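Long-range contact in inorganic pyrophosphatase (Shewanella sp. AS-11, PDB 6LL8), which probably hydrolyses diphosphate to two phosphates with the help of divalent metal ions, manganese being its usual cofactor: residues A[210-214]-A[246-250]. Coordinates in Å, arbitrary orientation, origin at the centre of the assembly. Numbering follows the deposited sequence.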
ATOM      1  N   GLY A 210      19.668   7.940   3.701  1.00 16.13           N
ATOM      2  CA  GLY A 210      20.245   7.342   4.912  1.00 18.07           C
ATOM      3  C   GLY A 210      19.520   7.717   6.188  1.00 18.10           C
ATOM      4  O   GLY A 210      19.983   7.337   7.237  1.00 25.72           O
ATOM      5  N   ASN A 211      18.371   8.356   6.088  1.00 16.27           N
ATOM      6  CA  ASN A 211      17.503   8.676   7.244  1.00 15.79           C
ATOM      7  C   ASN A 211      16.291   7.751   7.212  1.00 15.61           C
ATOM      8  O   ASN A 211      15.593   7.695   6.156  1.00 16.11           O
ATOM      9  CB  ASN A 211      17.080  10.134   7.183  1.00 18.18           C
ATOM     10  CG  ASN A 211      18.272  11.057   7.190  1.00 18.91           C
ATOM     11  OD1 ASN A 211      18.792  11.341   8.243  1.00 23.16           O
ATOM     12  ND2 ASN A 211      18.685  11.490   6.017  1.00 21.05           N
ATOM     13  N   LEU A 212      16.031   7.069   8.314  1.00 13.89           N
ATOM     14  CA  LEU A 212      14.920   6.114   8.369  1.00 12.76           C
ATOM     15  C   LEU A 212      13.662   6.894   8.757  1.00 12.29           C
ATOM     16  O   LEU A 212      13.605   7.464   9.863  1.00 12.85           O
ATOM     17  CB  LEU A 212      15.245   4.956   9.312  1.00 14.30           C
ATOM     18  CG  LEU A 212      14.195   3.852   9.328  1.00 14.88           C
ATOM     19  CD1 LEU A 212      14.042   3.208   7.961  1.00 16.30           C
ATOM     20  CD2 LEU A 212      14.516   2.800  10.366  1.00 17.51           C
ATOM     21  N   VAL A 213      12.682   6.940   7.862  1.00 11.26           N
ATOM     22  CA  VAL A 213      11.423   7.680   8.060  1.00 11.09           C
ATOM     23  C   VAL A 213      10.264   6.682   8.020  1.00 10.55           C
ATOM     24  O   VAL A 213      10.059   6.005   7.005  1.00 12.09           O
ATOM     25  CB  VAL A 213      11.279   8.736   6.957  1.00 12.26           C
ATOM     26  CG1 VAL A 213       9.937   9.425   7.046  1.00 13.07           C
ATOM     27  CG2 VAL A 213      12.431   9.712   7.003  1.00 13.40           C
ATOM     28  N   GLY A 214       9.508   6.592   9.094  1.00  9.90           N
ATOM     29  CA  GLY A 214       8.312   5.776   9.125  1.00  9.81           C
ATOM     30  C   GLY A 214       7.085   6.608   8.856  1.00  9.58           C
ATOM     31  O   GLY A 214       6.954   7.692   9.432  1.00 11.23           O
ATOM     32  N   ARG A 246      14.527   5.733  14.413  1.00 13.52           N
ATOM     33  CA  ARG A 246      14.093   6.451  13.202  1.00 11.81           C
ATOM     34  C   ARG A 246      14.383   7.939  13.320  1.00 12.71           C
ATOM     35  O   ARG A 246      14.321   8.530  14.431  1.00 14.29           O
ATOM     36  CB  ARG A 246      12.599   6.229  12.983  1.00 12.04           C
ATOM     37  CG  ARG A 246      12.225   4.790  12.667  1.00 12.50           C
ATOM     38  CD  ARG A 246      10.725   4.607  12.467  1.00 11.74           C
ATOM     39  NE  ARG A 246      10.410   3.280  11.978  1.00 11.79           N
ATOM     40  CZ  ARG A 246      10.277   2.203  12.736  1.00 12.57           C
ATOM     41  NH1 ARG A 246      10.336   2.263  14.053  1.00 13.45           N
ATOM     42  NH2 ARG A 246      10.132   1.027  12.171  1.00 13.00           N
ATOM     43  N   HIS A 247      14.667   8.585  12.204  1.00 12.30           N
ATOM     44  CA  HIS A 247      14.764  10.052  12.123  1.00 12.32           C
ATOM     45  C   HIS A 247      13.399  10.665  12.405  1.00 11.96           C
ATOM     46  O   HIS A 247      13.306  11.686  13.101  1.00 12.98           O
ATOM     47  CB  HIS A 247      15.335  10.444  10.759  1.00 12.46           C
ATOM     48  CG  HIS A 247      15.413  11.914  10.552  1.00 13.80           C
ATOM     49  ND1 HIS A 247      14.306  12.679  10.296  1.00 14.70           N
ATOM     50  CD2 HIS A 247      16.474  12.762  10.617  1.00 15.87           C
ATOM     51  CE1 HIS A 247      14.687  13.950  10.207  1.00 15.23           C
ATOM     52  NE2 HIS A 247      16.036  14.015  10.375  1.00 17.23           N
ATOM     53  N   SER A 248      12.356  10.118  11.795  1.00 11.94           N
ATOM     54  CA  SER A 248      11.008  10.691  11.851  1.00 11.53           C
ATOM     55  C   SER A 248       9.979   9.563  11.858  1.00 11.33           C
ATOM     56  O   SER A 248      10.189   8.541  11.189  1.00 11.68           O
ATOM     57  CB  SER A 248      10.735  11.575  10.664  1.00 12.65           C
ATOM     58  OG  SER A 248      11.617  12.680  10.565  1.00 14.27           O
ATOM     59  N   VAL A 249       8.862   9.818  12.520  1.00 10.73           N
ATOM     60  CA  VAL A 249       7.624   9.025  12.345  1.00 10.13           C
ATOM     61  C   VAL A 249       6.494   9.987  12.077  1.00 10.25           C
ATOM     62  O   VAL A 249       6.309  10.942  12.840  1.00 11.20           O
ATOM     63  CB  VAL A 249       7.304   8.070  13.505  1.00 11.02           C
ATOM     64  CG1 VAL A 249       5.991   7.360  13.239  1.00 11.85           C
ATOM     65  CG2 VAL A 249       8.416   7.059  13.753  1.00 12.39           C
ATOM     66  N   LEU A 250       5.772   9.730  10.994  1.00 10.09           N
ATOM     67  CA  LEU A 250       4.628  10.546  10.559  1.00  9.78           C
ATOM     68  C   LEU A 250       3.417   9.637  10.528  1.00  9.65           C
ATOM     69  O   LEU A 250       3.518   8.488  10.088  1.00 10.80           O
ATOM     70  CB  LEU A 250       4.884  11.102   9.149  1.00 10.81           C
ATOM     71  CG  LEU A 250       6.262  11.709   8.909  1.00 13.72           C
ATOM     72  CD1 LEU A 250       6.335  12.168   7.458  1.00 14.77           C
ATOM     73  CD2 LEU A 250       6.611  12.805   9.903  1.00 16.23           C
TER
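Two neighbouring strands begin to pair here, side by side and parallel. The axes of 211-214 and 248-250 come within 4.7 Å at an angle of 19°. Three backbone hydrogen bonds join them. H247 N donates to L212 O (2.8 Å), with a bent angle of 133°, just ahead of the second strand. G214 N then donates to S248 O (2.9 Å), and L250 N to G214 O (2.8 Å). Both are close to straight. G214 thus bonds through its N and its O to the residues flanking V249, the normal parallel pattern. CA-H...O contacts, V213 CA to S248 O (3.5 Å) and V249 CA to G214 O (3.3 Å), add to the pairing.

Side chains pack on both faces. On one, V213 lies beside S248, with CG1 4.3 Å from CB. S248 OG also shares a 2.7 Å hydrogen bond with H247 ND1. On the other, R246 runs past L212 (CG to CD2, 3.8 Å) and over G214. An ideal CB on G214 would sit only 3.2 Å from R246 NE, so the missing side chain leaves room for the arginine. R246 goes on to a salt bridge with D205.

The pair belongs to the mixed sheet of the DHHA2 domain. Helix 230-243 makes the beta-alpha-beta crossover and packs on V249. Helix 294-307 covers V213 and L250 on the opposite face. Strands 203-208 and 260-267 flank the pair.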